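PDB 2OBN: hypothetical protein, which is of unknown function but pairs a Rossmann-like domain with a P-loop NTPase-like domain, and so probably binds a nucleotide. Local coordinates for residues V260-Q265 and A305-H310; S236-G241 and V274-L279. The protein carries 2 engineered substitutions. One frame throughout, in Å; residues are numbered along the deposited sequence.

Contact 1: V260-Q265 and A305-H310; sequences VHRAGQ and ALNTAH
Val260 lies well along the pairing of parallel strands 256-262 and 301-307, its CG2 4.2 Å from Ala305 CB on the face that helix 166-179 covers. One residue on, His261 uses both backbone groups: its N donates to Ala305 O, and its O receives Asn307 N at 2.7 Å, nearly straight at 167°. Its ring stands beside Leu306 on the other face, CD2 next to Leu306 CD1, while ND1 is bonded to Thr160. These strands flank helix 279-291 in a beta-alpha-beta crossover of the parallel sheet of the P-loop domain, and a polar cluster gathers at their C-terminal ends. Arg262 runs alongside Asn307 and bends about its CG-CD bond (chi3 -68°), its guanidinium 57° from the amide plane. Water 1 accepts from Arg262 NE, donates to Asn307 OD1 and bonds His310 ND1 at 2.6 Å; water 2 accepts from Arg262 NH2 and Asn307 ND2. Asn307 ND2 is also hydrogen-bonded to Ile164 O. Arg262 NH1 donates to Gln265 OE1, and NH2 also reaches Ala163 O. An alanine here would probably loosen this water-bridged cluster, since the guanidinium bonds to both waters, Gln265 and Ala163 would be lost. Ala263 ends the ladder, its N donating to Asn307 O at 3.0 Å and its CB resting 4.0 Å from Leu306 CG. The chain then leaves the sheet through a type II turn, closed by Gln265 N on Arg262 O.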
loop_
_atom_site.group_PDB
_atom_site.type_symbol
_atom_site.label_atom_id
_atom_site.label_comp_id
_atom_site.label_asym_id
_atom_site.label_seq_id
_atom_site.Cartn_x
_atom_site.Cartn_y
_atom_site.Cartn_z
ATOM N N VAL B 260 14.643 -4.463 -13.497
ATOM C CA VAL B 260 14.197 -5.260 -14.627
ATOM C C VAL B 260 13.517 -4.322 -15.638
ATOM O O VAL B 260 12.837 -3.367 -15.263
ATOM C CB VAL B 260 13.254 -6.400 -14.181
ATOM C CG1 VAL B 260 12.990 -7.401 -15.333
ATOM C CG2 VAL B 260 13.843 -7.124 -12.967
ATOM N N HIS B 261 13.738 -4.583 -16.923
ATOM C CA HIS B 261 13.170 -3.765 -17.974
ATOM C C HIS B 261 13.059 -4.529 -19.284
ATOM O O HIS B 261 13.945 -5.293 -19.630
ATOM C CB HIS B 261 14.025 -2.517 -18.137
ATOM C CG HIS B 261 13.682 -1.686 -19.335
ATOM N ND1 HIS B 261 12.540 -0.915 -19.416
ATOM C CD2 HIS B 261 14.363 -1.470 -20.483
ATOM C CE1 HIS B 261 12.532 -0.270 -20.568
ATOM N NE2 HIS B 261 13.624 -0.599 -21.237
ATOM N N ARG B 262 11.948 -4.339 -19.994
ATOM C CA ARG B 262 11.758 -4.964 -21.304
ATOM C C ARG B 262 12.371 -4.059 -22.357
ATOM O O ARG B 262 11.965 -2.909 -22.499
ATOM C CB ARG B 262 10.286 -5.234 -21.619
ATOM C CG ARG B 262 10.074 -5.793 -23.030
ATOM C CD ARG B 262 8.619 -6.082 -23.338
ATOM N NE ARG B 262 8.099 -7.194 -22.537
ATOM C CZ ARG B 262 7.177 -7.120 -21.578
ATOM N NH1 ARG B 262 6.556 -5.985 -21.255
ATOM N NH2 ARG B 262 6.838 -8.235 -20.955
ATOM N N ALA B 263 13.355 -4.592 -23.082
ATOM C CA ALA B 263 14.043 -3.857 -24.122
ATOM C C ALA B 263 13.052 -3.250 -25.113
ATOM O O ALA B 263 12.158 -3.938 -25.620
ATOM C CB ALA B 263 15.031 -4.781 -24.857
ATOM N N GLY B 264 13.199 -1.942 -25.347
ATOM C CA GLY B 264 12.379 -1.216 -26.322
ATOM C C GLY B 264 11.076 -0.639 -25.802
ATOM O O GLY B 264 10.451 0.146 -26.496
ATOM N N GLN B 265 10.649 -1.005 -24.597
ATOM C CA GLN B 265 9.389 -0.476 -24.087
ATOM C C GLN B 265 9.569 0.975 -23.661
ATOM O O GLN B 265 10.483 1.288 -22.900
ATOM C CB GLN B 265 8.881 -1.308 -22.922
ATOM C CG GLN B 265 7.449 -0.998 -22.574
ATOM C CD GLN B 265 6.959 -1.810 -21.423
ATOM O OE1 GLN B 265 7.481 -2.890 -21.157
ATOM N NE2 GLN B 265 5.949 -1.303 -20.716
ATOM N N ALA B 305 18.477 -6.221 -15.436
ATOM C CA ALA B 305 18.011 -7.477 -16.023
ATOM C C ALA B 305 17.092 -7.116 -17.212
ATOM O O ALA B 305 15.927 -6.751 -17.046
ATOM C CB ALA B 305 17.294 -8.309 -15.015
ATOM N N LEU B 306 17.634 -7.235 -18.414
ATOM C CA LEU B 306 16.934 -6.846 -19.621
ATOM C C LEU B 306 16.109 -7.989 -20.210
ATOM O O LEU B 306 16.654 -9.033 -20.561
ATOM C CB LEU B 306 17.967 -6.346 -20.641
ATOM C CG LEU B 306 17.474 -5.517 -21.816
ATOM C CD1 LEU B 306 16.853 -4.182 -21.377
ATOM C CD2 LEU B 306 18.650 -5.267 -22.765
ATOM N N ASN B 307 14.793 -7.793 -20.310
ATOM C CA ASN B 307 13.919 -8.792 -20.911
ATOM C C ASN B 307 13.958 -8.546 -22.420
ATOM O O ASN B 307 13.433 -7.537 -22.912
ATOM C CB ASN B 307 12.506 -8.706 -20.304
ATOM C CG ASN B 307 11.523 -9.733 -20.887
ATOM O OD1 ASN B 307 11.755 -10.308 -21.937
ATOM N ND2 ASN B 307 10.399 -9.937 -20.194
ATOM N N THR B 308 14.619 -9.466 -23.131
ATOM C CA THR B 308 14.787 -9.406 -24.581
ATOM C C THR B 308 14.073 -10.542 -25.312
ATOM O O THR B 308 14.322 -10.752 -26.488
ATOM C CB THR B 308 16.280 -9.535 -24.963
ATOM O OG1 THR B 308 16.751 -10.858 -24.646
ATOM C CG2 THR B 308 17.151 -8.481 -24.261
ATOM N N ALA B 309 13.159 -11.243 -24.643
ATOM C CA ALA B 309 12.507 -12.433 -25.226
ATOM C C ALA B 309 11.897 -12.252 -26.611
ATOM O O ALA B 309 11.875 -13.188 -27.423
ATOM C CB ALA B 309 11.457 -12.985 -24.255
ATOM N N HIS B 310 11.417 -11.048 -26.881
ATOM C CA HIS B 310 10.807 -10.716 -28.159
ATOM C C HIS B 310 11.809 -10.489 -29.312
ATOM O O HIS B 310 11.399 -10.331 -30.465
ATOM C CB HIS B 310 9.929 -9.467 -27.984
ATOM C CG HIS B 310 10.680 -8.248 -27.526
ATOM N ND1 HIS B 310 11.156 -8.103 -26.238
ATOM C CD2 HIS B 310 11.005 -7.105 -28.173
ATOM C CE1 HIS B 310 11.760 -6.936 -26.116
ATOM N NE2 HIS B 310 11.675 -6.305 -27.275
HETATM O O HOH W 1 10.102 -9.203 -24.084
HETATM O O HOH W 2 7.981 -11.261 -21.261
#

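Contact 2: S236-G241 and V274-L279; sequences SLLHPG and VPIPPL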
loop_
_atom_site.group_PDB
_atom_site.type_symbol
_atom_site.label_atom_id
_atom_site.label_comp_id
_atom_site.label_asym_id
_atom_site.label_seq_id
_atom_site.Cartn_x
_atom_site.Cartn_y
_atom_site.Cartn_z
ATOM N N SER B 236 5.570 -1.163 -9.939
ATOM C CA SER B 236 6.546 -0.267 -10.521
ATOM C C SER B 236 6.251 1.153 -10.099
ATOM O O SER B 236 5.090 1.573 -10.104
ATOM C CB SER B 236 6.482 -0.303 -12.049
ATOM O OG SER B 236 7.341 0.695 -12.587
ATOM N N LEU B 237 7.297 1.917 -9.801
ATOM C CA LEU B 237 7.119 3.323 -9.467
ATOM C C LEU B 237 6.735 4.163 -10.696
ATOM O O LEU B 237 6.521 5.357 -10.563
ATOM C CB LEU B 237 8.392 3.885 -8.813
ATOM C CG LEU B 237 8.782 3.305 -7.448
ATOM C CD1 LEU B 237 10.096 3.919 -7.003
ATOM C CD2 LEU B 237 7.708 3.538 -6.411
ATOM N N LEU B 238 6.693 3.533 -11.879
ATOM C CA LEU B 238 6.341 4.179 -13.135
ATOM C C LEU B 238 4.893 3.894 -13.535
ATOM O O LEU B 238 4.357 4.538 -14.429
ATOM C CB LEU B 238 7.270 3.701 -14.260
ATOM C CG LEU B 238 8.769 3.786 -14.007
ATOM C CD1 LEU B 238 9.533 3.376 -15.241
ATOM C CD2 LEU B 238 9.161 5.199 -13.571
ATOM N N HIS B 239 4.272 2.928 -12.855
ATOM C CA HIS B 239 2.897 2.567 -13.108
ATOM C C HIS B 239 2.011 3.458 -12.235
ATOM O O HIS B 239 2.203 3.494 -11.020
ATOM C CB HIS B 239 2.709 1.097 -12.776
ATOM C CG HIS B 239 1.395 0.544 -13.208
ATOM N ND1 HIS B 239 0.197 1.047 -12.754
ATOM C CD2 HIS B 239 1.090 -0.508 -14.003
ATOM C CE1 HIS B 239 -0.795 0.344 -13.274
ATOM N NE2 HIS B 239 -0.279 -0.602 -14.039
ATOM N N PRO B 240 1.027 4.172 -12.849
ATOM C CA PRO B 240 0.162 5.121 -12.110
ATOM C C PRO B 240 -0.778 4.542 -11.038
ATOM O O PRO B 240 -1.344 5.300 -10.250
ATOM C CB PRO B 240 -0.683 5.756 -13.225
ATOM C CG PRO B 240 -0.679 4.765 -14.306
ATOM C CD PRO B 240 0.648 4.115 -14.275
ATOM N N GLY B 241 -0.976 3.233 -11.031
ATOM C CA GLY B 241 -1.865 2.597 -10.057
ATOM C C GLY B 241 -1.191 1.670 -9.065
ATOM O O GLY B 241 -1.871 1.118 -8.192
ATOM N N VAL B 274 1.463 7.054 -20.257
ATOM C CA VAL B 274 2.529 7.283 -19.277
ATOM C C VAL B 274 3.862 6.806 -19.813
ATOM O O VAL B 274 4.044 5.622 -20.025
ATOM C CB VAL B 274 2.250 6.515 -17.970
ATOM C CG1 VAL B 274 3.320 6.819 -16.929
ATOM C CG2 VAL B 274 0.866 6.864 -17.415
ATOM N N PRO B 275 4.809 7.721 -20.038
ATOM C CA PRO B 275 6.091 7.205 -20.518
ATOM C C PRO B 275 6.963 6.487 -19.470
ATOM O O PRO B 275 6.747 6.613 -18.254
ATOM C CB PRO B 275 6.825 8.473 -20.957
ATOM C CG PRO B 275 6.226 9.574 -20.137
ATOM C CD PRO B 275 4.807 9.196 -19.921
ATOM N N ILE B 276 7.928 5.729 -19.978
ATOM C CA ILE B 276 8.976 5.138 -19.174
ATOM C C ILE B 276 10.168 6.060 -19.376
ATOM O O ILE B 276 10.679 6.171 -20.493
ATOM C CB ILE B 276 9.385 3.721 -19.630
ATOM C CG1 ILE B 276 8.213 2.741 -19.443
ATOM C CG2 ILE B 276 10.644 3.279 -18.857
ATOM C CD1 ILE B 276 8.541 1.258 -19.734
ATOM N N PRO B 277 10.633 6.727 -18.315
ATOM C CA PRO B 277 11.798 7.577 -18.575
ATOM C C PRO B 277 13.058 6.780 -18.990
ATOM O O PRO B 277 13.081 5.539 -18.887
ATOM C CB PRO B 277 12.056 8.254 -17.217
ATOM C CG PRO B 277 10.856 7.970 -16.356
ATOM C CD PRO B 277 10.213 6.753 -16.900
ATOM N N PRO B 278 14.105 7.480 -19.458
ATOM C CA PRO B 278 15.344 6.767 -19.761
ATOM C C PRO B 278 15.811 6.056 -18.497
ATOM O O PRO B 278 15.518 6.537 -17.405
ATOM C CB PRO B 278 16.314 7.884 -20.130
ATOM C CG PRO B 278 15.437 9.017 -20.596
ATOM C CD PRO B 278 14.207 8.924 -19.730
ATOM N N LEU B 279 16.533 4.947 -18.646
ATOM C CA LEU B 279 16.955 4.135 -17.501
ATOM C C LEU B 279 17.784 4.843 -16.431
ATOM O O LEU B 279 17.589 4.551 -15.255
ATOM C CB LEU B 279 17.627 2.829 -17.957
ATOM C CG LEU B 279 16.672 1.801 -18.607
ATOM C CD1 LEU B 279 17.420 0.553 -19.077
ATOM C CD2 LEU B 279 15.550 1.380 -17.655
HETATM O O HOH W 3 5.625 4.137 -17.293
#
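Apolar packing carries most of the contact between two irregular segments, 236-241 and 274-279. Leu238 is the main wedge: with CG anti to its carbonyl carbon (chi1 -52°), it points its two methyls at segment 274-279. CD1 meets Ile276 CG2 at 3.8 Å, the two side chains crossing at about a right angle, and CD1 and CD2 both abut Pro277 CD in a tip-to-tip approach. Further along, Pro240 and Val274 slide past each other in opposite directions, the ring's CG 4.1 Å from Val274 CG2. The other branch, Val274 CG1, lies 3.5 Å from Leu238 O.

The polar link between the segments is a water. No direct hydrogen bond joins the segments; instead water 3 lies near both Leu238 O and Pro275 O, 3.2 and 2.9 Å away respectively.

Hydrogen bonds within 236-241 shape the Leu238 side. Ser236 OG accepts from Leu238 N at 3.0 Å, an ST turn laid over the type I beta turn from Ser236 to His239. His239 ND1 receives Gly241 N exactly in its ring plane, and its NE2 is bonded to Asn270.

Segment 236-241 follows strand 228-231, and Pro278 occupies the N-cap position of helix 279-291, whose Leu285 touches Leu238. The second subunit packs its Gly292 on Leu238 and its Gly293 on Pro277, so this pair of loops lies at the dimer interface, beside helix 279-291 and beyond the strand ends.

Contact 1 belongs to the sheet itself, where regular backbone bonds between neighbouring strands give way at their ends to a partly exposed, water-bridged polar cluster. Contact 2 joins loops by buried apolar packing, with one water between carbonyls, and owes part of its burial to the second subunit, which touches neither segment of contact 1. Both depend on the connection from strand 256-262 to helix 279-291: contact 1 takes its beginning, contact 2 its end. They meet directly where Gln265 O packs on Ile276 CD1 and where His261 CD2 lies 3.9 Å from Leu279 CD1, bringing the first turn of the helix against the strand.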